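Local coordinates for protein structure-specific endonuclease subunit SLX4 (Thielavia terrestris, PDB 6SEI) that probably serves as the regulatory subunit of the SLX1-SLX4 endonuclease, which cuts branched DNA during repair and recombination, and is represented here by its C-terminal domain, at residues S18-I23 against K80-S85; Q25-A30 against T57-S62; I51-L56 against V88-R93. One frame throughout, in Å; residues are numbered along the deposited sequence.

All three contacts lie in the helical C-terminal domain of SLX4. Contact 2 is the most buried, and apolar where its side chains meet across the segments. Contact 1 is partly buried and largely aromatic, with one weak hydrogen bond across it. Both use helix 12-29: contact 1 sets it against helix 76-85, contact 2 against helix 53-67, and they touch where I23 packs on L60. Contact 3 joins the start of helix 53-67 to the C-terminal strand, running from buried aliphatic groups to an exposed salt bridge, with backbone hydrogen bonds between. It meets contact 1 through L53 and W92, both packed on K80.

Contact 1 of 3, residues S18-I23 against K80-S85; sequences SLFRYI and KKWCES
Helix segments 18-23 and 80-85 cross almost perpendicularly, at -81°, with their axes 10.5 Å apart. F20 and W82 mark the crossing point, their CA atoms 6.2 Å from each other. Their side chains run antiparallel, each reaching past the other. F20 holds CG beside its own backbone N and so lays a ring face against the second helix; W82 has CG anti to the backbone N (chi1 -179°), which drives the indole alongside the phenyl group. The outcome is a T-shaped pair with planes at 86°: the indole presents its edge, CD1 lying 3.4 Å from F20 CG, while W82 CB sits almost squarely over the F20 ring centre in a CH-pi contact of 3.9 Å. K81 meets the phenyl rim with its aliphatic start, CB being 3.6 Å from F20 CZ, and its extended chain carries the ammonium away, which suits a lysine at a half-open site. An alanine in place of F20 would lose the ring face on which W82 CB and CD1 rest, and would probably loosen the crossing of the two helices. The interface belongs to the SLX4 C-terminal domain, whose family is grouped with the helix-turn-helix proteins; here helix 12-29 packs across helix 76-85. I23 approaches W82 tip to tip, putting the methyl CG2 over the face of the five-membered ring. The buried indole nitrogen bonds to T24 OG1 and, weakly, NE1 reaches F20 O at 3.2 Å. S85 turns OG back onto W82 O, 2.7 Å away and on an in-plane lone pair, so its hydroxyl is satisfied within its own helix. A chain of another protein packs apolar side chains on W82 and S85.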
loop_
_atom_site.group_PDB
_atom_site.type_symbol
_atom_site.label_atom_id
_atom_site.label_comp_id
_atom_site.label_asym_id
_atom_site.label_seq_id
_atom_site.Cartn_x
_atom_site.Cartn_y
_atom_site.Cartn_z
ATOM N N SER B 18 -36.961 9.472 -16.019
ATOM C CA SER B 18 -38.032 9.642 -16.995
ATOM C C SER B 18 -38.132 11.090 -17.461
ATOM O O SER B 18 -38.437 11.351 -18.630
ATOM C CB SER B 18 -39.361 9.173 -16.404
ATOM O OG SER B 18 -40.351 9.062 -17.412
ATOM N N LEU B 19 -37.886 12.045 -16.561
ATOM C CA LEU B 19 -37.864 13.446 -16.968
ATOM C C LEU B 19 -36.766 13.699 -17.991
ATOM O O LEU B 19 -36.969 14.428 -18.970
ATOM C CB LEU B 19 -37.672 14.349 -15.752
ATOM C CG LEU B 19 -37.487 15.832 -16.085
ATOM C CD1 LEU B 19 -38.798 16.444 -16.540
ATOM C CD2 LEU B 19 -36.913 16.600 -14.904
ATOM N N PHE B 20 -35.594 13.097 -17.785
ATOM C CA PHE B 20 -34.480 13.309 -18.699
ATOM C C PHE B 20 -34.741 12.673 -20.058
ATOM O O PHE B 20 -34.201 13.134 -21.070
ATOM C CB PHE B 20 -33.188 12.762 -18.085
ATOM C CG PHE B 20 -32.616 13.627 -16.987
ATOM C CD1 PHE B 20 -33.347 14.678 -16.450
ATOM C CD2 PHE B 20 -31.346 13.386 -16.493
ATOM C CE1 PHE B 20 -32.821 15.467 -15.442
ATOM C CE2 PHE B 20 -30.814 14.174 -15.485
ATOM C CZ PHE B 20 -31.554 15.216 -14.960
ATOM N N ARG B 21 -35.561 11.620 -20.104
ATOM C CA ARG B 21 -35.930 11.027 -21.387
ATOM C C ARG B 21 -36.835 11.961 -22.180
ATOM O O ARG B 21 -36.751 12.016 -23.412
ATOM C CB ARG B 21 -36.614 9.677 -21.170
ATOM C CG ARG B 21 -35.656 8.517 -20.957
ATOM C CD ARG B 21 -36.364 7.179 -21.135
ATOM N NE ARG B 21 -36.620 6.512 -19.860
ATOM C CZ ARG B 21 -35.951 5.449 -19.421
ATOM N NH1 ARG B 21 -36.252 4.907 -18.247
ATOM N NH2 ARG B 21 -34.977 4.929 -20.157
ATOM N N TYR B 22 -37.707 12.702 -21.487
ATOM C CA TYR B 22 -38.551 13.684 -22.160
ATOM C C TYR B 22 -37.727 14.852 -22.688
ATOM O O TYR B 22 -38.009 15.375 -23.771
ATOM C CB TYR B 22 -39.635 14.191 -21.211
ATOM C CG TYR B 22 -40.829 13.274 -21.075
ATOM C CD1 TYR B 22 -41.631 12.978 -22.169
ATOM C CD2 TYR B 22 -41.159 12.714 -19.849
ATOM C CE1 TYR B 22 -42.726 12.141 -22.044
ATOM C CE2 TYR B 22 -42.250 11.879 -19.714
ATOM C CZ TYR B 22 -43.031 11.595 -20.813
ATOM O OH TYR B 22 -44.117 10.762 -20.676
ATOM N N ILE B 23 -36.715 15.286 -21.932
ATOM C CA ILE B 23 -35.855 16.365 -22.406
ATOM C C ILE B 23 -35.038 15.904 -23.604
ATOM O O ILE B 23 -34.907 16.626 -24.602
ATOM C CB ILE B 23 -34.946 16.874 -21.272
ATOM C CG1 ILE B 23 -35.774 17.341 -20.078
ATOM C CG2 ILE B 23 -34.056 18.002 -21.769
ATOM C CD1 ILE B 23 -34.942 17.621 -18.854
ATOM N N LYS B 80 -29.800 21.699 -16.033
ATOM C CA LYS B 80 -28.362 21.655 -15.781
ATOM C C LYS B 80 -27.912 20.244 -15.424
ATOM O O LYS B 80 -26.897 19.758 -15.935
ATOM C CB LYS B 80 -27.985 22.637 -14.670
ATOM C CG LYS B 80 -26.484 22.737 -14.449
ATOM C CD LYS B 80 -26.133 23.458 -13.159
ATOM C CE LYS B 80 -24.677 23.205 -12.785
ATOM N NZ LYS B 80 -24.411 23.427 -11.339
ATOM N N LYS B 81 -28.654 19.574 -14.536
ATOM C CA LYS B 81 -28.380 18.170 -14.242
ATOM C C LYS B 81 -28.347 17.338 -15.518
ATOM O O LYS B 81 -27.449 16.512 -15.711
ATOM C CB LYS B 81 -29.433 17.616 -13.283
ATOM C CG LYS B 81 -29.270 18.025 -11.831
ATOM C CD LYS B 81 -30.317 17.327 -10.969
ATOM C CE LYS B 81 -30.045 17.520 -9.484
ATOM N NZ LYS B 81 -30.979 16.722 -8.636
ATOM N N TRP B 82 -29.325 17.555 -16.404
ATOM C CA TRP B 82 -29.412 16.776 -17.637
ATOM C C TRP B 82 -28.173 16.969 -18.498
ATOM O O TRP B 82 -27.595 15.998 -19.001
ATOM C CB TRP B 82 -30.670 17.163 -18.416
ATOM C CG TRP B 82 -30.853 16.387 -19.693
ATOM C CD1 TRP B 82 -31.476 15.178 -19.837
ATOM C CD2 TRP B 82 -30.404 16.764 -21.004
ATOM N NE1 TRP B 82 -31.442 14.781 -21.154
ATOM C CE2 TRP B 82 -30.790 15.736 -21.889
ATOM C CE3 TRP B 82 -29.714 17.869 -21.513
ATOM C CZ2 TRP B 82 -30.511 15.783 -23.252
ATOM C CZ3 TRP B 82 -29.437 17.913 -22.867
ATOM C CH2 TRP B 82 -29.837 16.877 -23.721
ATOM N N CYS B 83 -27.746 18.221 -18.678
ATOM C CA CYS B 83 -26.575 18.495 -19.505
ATOM C C CYS B 83 -25.337 17.811 -18.945
ATOM O O CYS B 83 -24.576 17.172 -19.682
ATOM C CB CYS B 83 -26.340 20.002 -19.602
ATOM S SG CYS B 83 -27.547 20.893 -20.595
ATOM N N GLU B 84 -25.121 17.934 -17.634
ATOM C CA GLU B 84 -23.945 17.327 -17.022
ATOM C C GLU B 84 -23.986 15.812 -17.138
ATOM O O GLU B 84 -22.949 15.169 -17.334
ATOM C CB GLU B 84 -23.840 17.758 -15.566
ATOM C CG GLU B 84 -23.770 19.256 -15.401
ATOM C CD GLU B 84 -23.242 19.657 -14.049
ATOM O OE1 GLU B 84 -23.463 18.896 -13.080
ATOM O OE2 GLU B 84 -22.602 20.728 -13.956
ATOM N N SER B 85 -25.176 15.219 -17.028
ATOM C CA SER B 85 -25.295 13.786 -17.254
ATOM C C SER B 85 -24.983 13.404 -18.696
ATOM O O SER B 85 -24.596 12.257 -18.945
ATOM C CB SER B 85 -26.697 13.305 -16.861
ATOM O OG SER B 85 -27.650 13.567 -17.873
#

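Contact 2 of 3, residues Q25-A30 against T57-S62; sequences QAVVTA and TAWLNS
W59 points the far edge of its indole at the end of helix 12-29. With CG anti to the backbone N (chi1 -179°), the ring leaves helix 53-67 toward the segment 25-30, so that the benzo rim, rather than a face, does the touching. A30 CB lies in the ring plane 3.9 Å from W59 CH2, and the carbonyl oxygen A26 O comes to 3.8 Å from the same carbon. Alongside, the backbone of V27 faces CZ3. Small side chains at A26 and A30 leave room for the indole rim at A26 O and A30 CB and for L60 CD2 at A26 CB. L60 departs differently: CG stands beside its own backbone N, and the branch CD2 swings in to lie 3.9 Å from A26 CB and 4.2 Å from V27 CG2, an aliphatic tip fitted between an alanine and a valine. The A26 carbonyl is not left to the indole alone, since R67 NH2 donates a hydrogen bond to it. T29, near the end of its helix, turns OG1 back to Q25 O at 2.7 Å from above the carbonyl plane, and that oxygen also receives T29 N; R67 binds the same hydroxyl. The helices 12-29 and 53-67 cross at 91°, their segment axes 11.0 Å apart, in plain packing near the centre of the chain. Helix 41-46 also packs here, V27 resting on H42 and M45 and the W59 ring meeting W41, while L60 touches V79 of helix 76-85.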
loop_
_atom_site.group_PDB
_atom_site.type_symbol
_atom_site.label_atom_id
_atom_site.label_comp_id
_atom_site.label_asym_id
_atom_site.label_seq_id
_atom_site.Cartn_x
_atom_site.Cartn_y
_atom_site.Cartn_z
ATOM N N GLN B 25 -35.718 13.494 -25.833
ATOM C CA GLN B 25 -36.568 13.386 -27.013
ATOM C C GLN B 25 -36.969 14.760 -27.535
ATOM O O GLN B 25 -37.030 14.974 -28.751
ATOM C CB GLN B 25 -37.802 12.546 -26.697
ATOM C CG GLN B 25 -38.292 11.712 -27.868
ATOM C CD GLN B 25 -37.525 10.404 -28.023
ATOM O OE1 GLN B 25 -36.311 10.397 -28.253
ATOM N NE2 GLN B 25 -38.235 9.286 -27.894
ATOM N N ALA B 26 -37.227 15.710 -26.634
ATOM C CA ALA B 26 -37.584 17.058 -27.065
ATOM C C ALA B 26 -36.461 17.687 -27.882
ATOM O O ALA B 26 -36.694 18.219 -28.975
ATOM C CB ALA B 26 -37.926 17.924 -25.850
ATOM N N VAL B 27 -35.231 17.628 -27.365
ATOM C CA VAL B 27 -34.082 18.179 -28.079
ATOM C C VAL B 27 -33.848 17.420 -29.382
ATOM O O VAL B 27 -33.688 18.018 -30.451
ATOM C CB VAL B 27 -32.831 18.142 -27.180
ATOM C CG1 VAL B 27 -31.612 18.650 -27.931
ATOM C CG2 VAL B 27 -33.056 18.941 -25.907
ATOM N N VAL B 28 -33.851 16.089 -29.309
ATOM C CA VAL B 28 -33.354 15.261 -30.403
ATOM C C VAL B 28 -34.289 15.291 -31.610
ATOM O O VAL B 28 -33.829 15.275 -32.760
ATOM C CB VAL B 28 -33.126 13.828 -29.882
ATOM C CG1 VAL B 28 -33.234 12.808 -30.994
ATOM C CG2 VAL B 28 -31.775 13.730 -29.200
ATOM N N THR B 29 -35.601 15.347 -31.384
ATOM C CA THR B 29 -36.575 15.209 -32.460
ATOM C C THR B 29 -37.022 16.541 -33.052
ATOM O O THR B 29 -37.849 16.546 -33.970
ATOM C CB THR B 29 -37.800 14.430 -31.969
ATOM O OG1 THR B 29 -38.483 15.192 -30.967
ATOM C CG2 THR B 29 -37.382 13.091 -31.386
ATOM N N ALA B 30 -36.513 17.662 -32.556
ATOM C CA ALA B 30 -36.833 18.937 -33.171
ATOM C C ALA B 30 -36.232 18.996 -34.576
ATOM O O ALA B 30 -35.196 18.380 -34.840
ATOM C CB ALA B 30 -36.305 20.090 -32.323
ATOM N N THR B 57 -33.605 26.143 -21.214
ATOM C CA THR B 57 -34.691 25.976 -20.254
ATOM C C THR B 57 -35.977 26.608 -20.769
ATOM O O THR B 57 -37.042 25.978 -20.759
ATOM C CB THR B 57 -34.296 26.581 -18.907
ATOM O OG1 THR B 57 -32.985 26.134 -18.550
ATOM C CG2 THR B 57 -35.282 26.178 -17.822
ATOM N N ALA B 58 -35.897 27.861 -21.222
ATOM C CA ALA B 58 -37.081 28.541 -21.735
ATOM C C ALA B 58 -37.624 27.845 -22.977
ATOM O O ALA B 58 -38.843 27.759 -23.166
ATOM C CB ALA B 58 -36.752 30.001 -22.042
ATOM N N TRP B 59 -36.732 27.330 -23.827
ATOM C CA TRP B 59 -37.161 26.688 -25.067
ATOM C C TRP B 59 -37.942 25.407 -24.793
ATOM O O TRP B 59 -38.916 25.109 -25.493
ATOM C CB TRP B 59 -35.945 26.400 -25.946
ATOM C CG TRP B 59 -36.271 25.771 -27.263
ATOM C CD1 TRP B 59 -36.751 26.399 -28.374
ATOM C CD2 TRP B 59 -36.126 24.388 -27.615
ATOM N NE1 TRP B 59 -36.919 25.493 -29.397
ATOM C CE2 TRP B 59 -36.544 24.252 -28.956
ATOM C CE3 TRP B 59 -35.688 23.252 -26.927
ATOM C CZ2 TRP B 59 -36.533 23.028 -29.621
ATOM C CZ3 TRP B 59 -35.680 22.035 -27.591
ATOM C CH2 TRP B 59 -36.096 21.935 -28.926
ATOM N N LEU B 60 -37.527 24.638 -23.784
ATOM C CA LEU B 60 -38.214 23.388 -23.474
ATOM C C LEU B 60 -39.612 23.634 -22.920
ATOM O O LEU B 60 -40.527 22.843 -23.174
ATOM C CB LEU B 60 -37.389 22.569 -22.483
ATOM C CG LEU B 60 -36.051 22.011 -22.975
ATOM C CD1 LEU B 60 -35.115 21.756 -21.806
ATOM C CD2 LEU B 60 -36.256 20.737 -23.779
ATOM N N ASN B 61 -39.798 24.716 -22.170
ATOM C CA ASN B 61 -41.085 25.029 -21.567
ATOM C C ASN B 61 -41.986 25.849 -22.480
ATOM O O ASN B 61 -43.095 26.205 -22.070
ATOM C CB ASN B 61 -40.878 25.772 -20.244
ATOM C CG ASN B 61 -40.112 24.951 -19.231
ATOM O OD1 ASN B 61 -40.337 23.748 -19.094
ATOM N ND2 ASN B 61 -39.198 25.597 -18.514
ATOM N N SER B 62 -41.540 26.157 -23.699
ATOM C CA SER B 62 -42.322 26.921 -24.662
ATOM C C SER B 62 -43.029 26.026 -25.676
ATOM O O SER B 62 -43.211 26.421 -26.833
ATOM C CB SER B 62 -41.432 27.933 -25.385
ATOM O OG SER B 62 -40.971 28.937 -24.501
#

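Contact 3 of 3, residues I51-L56 against V88-R93; sequences IILEDL and VCCLWR
A short parallel pair of strands, 51-52 beside 90-91, ties the entry of helix 53-67 to the modelled C-terminal end. The backbone ladder runs from I51 N to C89 O, through L91 N to I51 O, to L53 N, which meets L91 O at 3.0 Å nearly along the C=O axis. I51 and C90 point to one face, I51 with CG1 beside its backbone N and 3.6 Å from V88 CG1; I52 and L91 share the other, side by side, although L91 has CG flanked by both N and carbonyl carbon (chi1 60°). L53 keeps CG anti to the carbonyl carbon, which sets CD1 over the centre of the W92 six-membered ring, 3.7 Å from its centroid, and CD2 against C90 CB. Apolar types suit the buried I51, L53 and C90, carboxylates the exposed end at R93. E54, bent at chi2 (89°), curls its carboxylate back so OE1 takes R93 N at 3.2 Å with the syn lone pair, while OE2 lies at the W92 edge. A basic side chain of another protein's chain makes cation-pi contact with W92. R93 leaves extended, then bends at chi3 (47°), setting a guanidinium face toward E54 OE1 with no N-H directed at it, so any attraction is probably purely electrostatic. D55 OD1 receives R93 NH1 in a salt bridge, the oxygen close to the guanidinium plane but approached from above its own carboxylate.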
loop_
_atom_site.group_PDB
_atom_site.type_symbol
_atom_site.label_atom_id
_atom_site.label_comp_id
_atom_site.label_asym_id
_atom_site.label_seq_id
_atom_site.Cartn_x
_atom_site.Cartn_y
_atom_site.Cartn_z
ATOM N N ILE B 51 -23.814 25.689 -23.636
ATOM C CA ILE B 51 -25.268 25.808 -23.610
ATOM C C ILE B 51 -25.670 26.775 -22.503
ATOM O O ILE B 51 -25.483 26.492 -21.316
ATOM C CB ILE B 51 -25.930 24.440 -23.417
ATOM C CG1 ILE B 51 -25.571 23.513 -24.578
ATOM C CG2 ILE B 51 -27.438 24.584 -23.287
ATOM C CD1 ILE B 51 -25.875 24.095 -25.938
ATOM N N ILE B 52 -26.232 27.919 -22.885
ATOM C CA ILE B 52 -26.782 28.834 -21.893
ATOM C C ILE B 52 -28.077 28.231 -21.361
ATOM O O ILE B 52 -29.037 28.020 -22.113
ATOM C CB ILE B 52 -26.998 30.230 -22.489
ATOM C CG1 ILE B 52 -25.654 30.949 -22.630
ATOM C CG2 ILE B 52 -27.942 31.039 -21.615
ATOM C CD1 ILE B 52 -25.642 32.025 -23.690
ATOM N N LEU B 53 -28.100 27.948 -20.055
ATOM C CA LEU B 53 -29.143 27.103 -19.479
ATOM C C LEU B 53 -30.520 27.746 -19.585
ATOM O O LEU B 53 -31.469 27.118 -20.064
ATOM C CB LEU B 53 -28.807 26.786 -18.024
ATOM C CG LEU B 53 -27.611 25.854 -17.838
ATOM C CD1 LEU B 53 -26.981 26.036 -16.472
ATOM C CD2 LEU B 53 -28.039 24.410 -18.058
ATOM N N GLU B 54 -30.656 28.995 -19.137
ATOM C CA GLU B 54 -31.965 29.638 -19.161
ATOM C C GLU B 54 -32.509 29.784 -20.575
ATOM O O GLU B 54 -33.720 29.950 -20.747
ATOM C CB GLU B 54 -31.896 31.004 -18.477
ATOM C CG GLU B 54 -31.305 30.967 -17.072
ATOM C CD GLU B 54 -29.796 31.142 -17.068
ATOM O OE1 GLU B 54 -29.181 31.063 -18.155
ATOM O OE2 GLU B 54 -29.224 31.363 -15.979
ATOM N N ASP B 55 -31.645 29.717 -21.588
ATOM C CA ASP B 55 -32.105 29.733 -22.971
ATOM C C ASP B 55 -32.716 28.395 -23.367
ATOM O O ASP B 55 -33.844 28.344 -23.867
ATOM C CB ASP B 55 -30.948 30.092 -23.901
ATOM C CG ASP B 55 -30.599 31.560 -23.849
ATOM O OD1 ASP B 55 -31.382 32.334 -23.260
ATOM O OD2 ASP B 55 -29.544 31.941 -24.396
ATOM N N LEU B 56 -31.982 27.299 -23.158
ATOM C CA LEU B 56 -32.556 25.982 -23.415
ATOM C C LEU B 56 -33.719 25.700 -22.471
ATOM O O LEU B 56 -34.716 25.086 -22.871
ATOM C CB LEU B 56 -31.485 24.898 -23.284
ATOM C CG LEU B 56 -31.998 23.465 -23.468
ATOM C CD1 LEU B 56 -32.442 23.232 -24.906
ATOM C CD2 LEU B 56 -30.955 22.442 -23.048
ATOM N N VAL B 88 -22.837 17.419 -21.960
ATOM C CA VAL B 88 -23.128 18.659 -22.666
ATOM C C VAL B 88 -22.689 19.827 -21.789
ATOM O O VAL B 88 -23.170 19.991 -20.662
ATOM C CB VAL B 88 -24.615 18.755 -23.032
ATOM C CG1 VAL B 88 -24.912 20.082 -23.703
ATOM C CG2 VAL B 88 -25.003 17.601 -23.945
ATOM N N CYS B 89 -21.759 20.625 -22.303
ATOM C CA CYS B 89 -21.204 21.755 -21.574
ATOM C C CYS B 89 -22.203 22.902 -21.525
ATOM O O CYS B 89 -22.717 23.333 -22.564
ATOM C CB CYS B 89 -19.908 22.197 -22.254
ATOM S SG CYS B 89 -19.196 23.758 -21.719
ATOM N N CYS B 90 -22.456 23.415 -20.320
ATOM C CA CYS B 90 -23.453 24.456 -20.120
ATOM C C CYS B 90 -22.920 25.533 -19.181
ATOM O O CYS B 90 -21.853 25.399 -18.578
ATOM C CB CYS B 90 -24.763 23.873 -19.573
ATOM S SG CYS B 90 -24.544 22.768 -18.168
ATOM N N LEU B 91 -23.685 26.621 -19.068
ATOM C CA LEU B 91 -23.330 27.723 -18.184
ATOM C C LEU B 91 -24.584 28.509 -17.822
ATOM O O LEU B 91 -25.610 28.436 -18.504
ATOM C CB LEU B 91 -22.288 28.643 -18.831
ATOM C CG LEU B 91 -22.689 29.325 -20.141
ATOM C CD1 LEU B 91 -23.106 30.773 -19.910
ATOM C CD2 LEU B 91 -21.559 29.250 -21.154
ATOM N N TRP B 92 -24.483 29.260 -16.727
ATOM C CA TRP B 92 -25.515 30.208 -16.337
ATOM C C TRP B 92 -25.250 31.550 -16.999
ATOM O O TRP B 92 -24.100 31.984 -17.112
ATOM C CB TRP B 92 -25.549 30.386 -14.819
ATOM C CG TRP B 92 -25.833 29.138 -14.056
ATOM C CD1 TRP B 92 -24.924 28.334 -13.438
ATOM C CD2 TRP B 92 -27.118 28.555 -13.814
ATOM N NE1 TRP B 92 -25.562 27.281 -12.830
ATOM C CE2 TRP B 92 -26.909 27.392 -13.048
ATOM C CE3 TRP B 92 -28.425 28.900 -14.176
ATOM C CZ2 TRP B 92 -27.959 26.572 -12.635
ATOM C CZ3 TRP B 92 -29.464 28.084 -13.765
ATOM C CH2 TRP B 92 -29.225 26.934 -13.003
ATOM N N ARG B 93 -26.318 32.211 -17.430
ATOM C CA ARG B 93 -26.195 33.517 -18.064
ATOM C C ARG B 93 -25.882 34.601 -17.035
ATOM O O ARG B 93 -24.819 35.222 -17.071
ATOM C CB ARG B 93 -27.473 33.865 -18.824
ATOM C CG ARG B 93 -27.419 35.197 -19.548
ATOM C CD ARG B 93 -28.630 35.377 -20.436
ATOM N NE ARG B 93 -29.863 35.042 -19.731
ATOM C CZ ARG B 93 -30.847 34.321 -20.256
ATOM N NH1 ARG B 93 -30.737 33.857 -21.495
ATOM N NH2 ARG B 93 -31.938 34.063 -19.543
#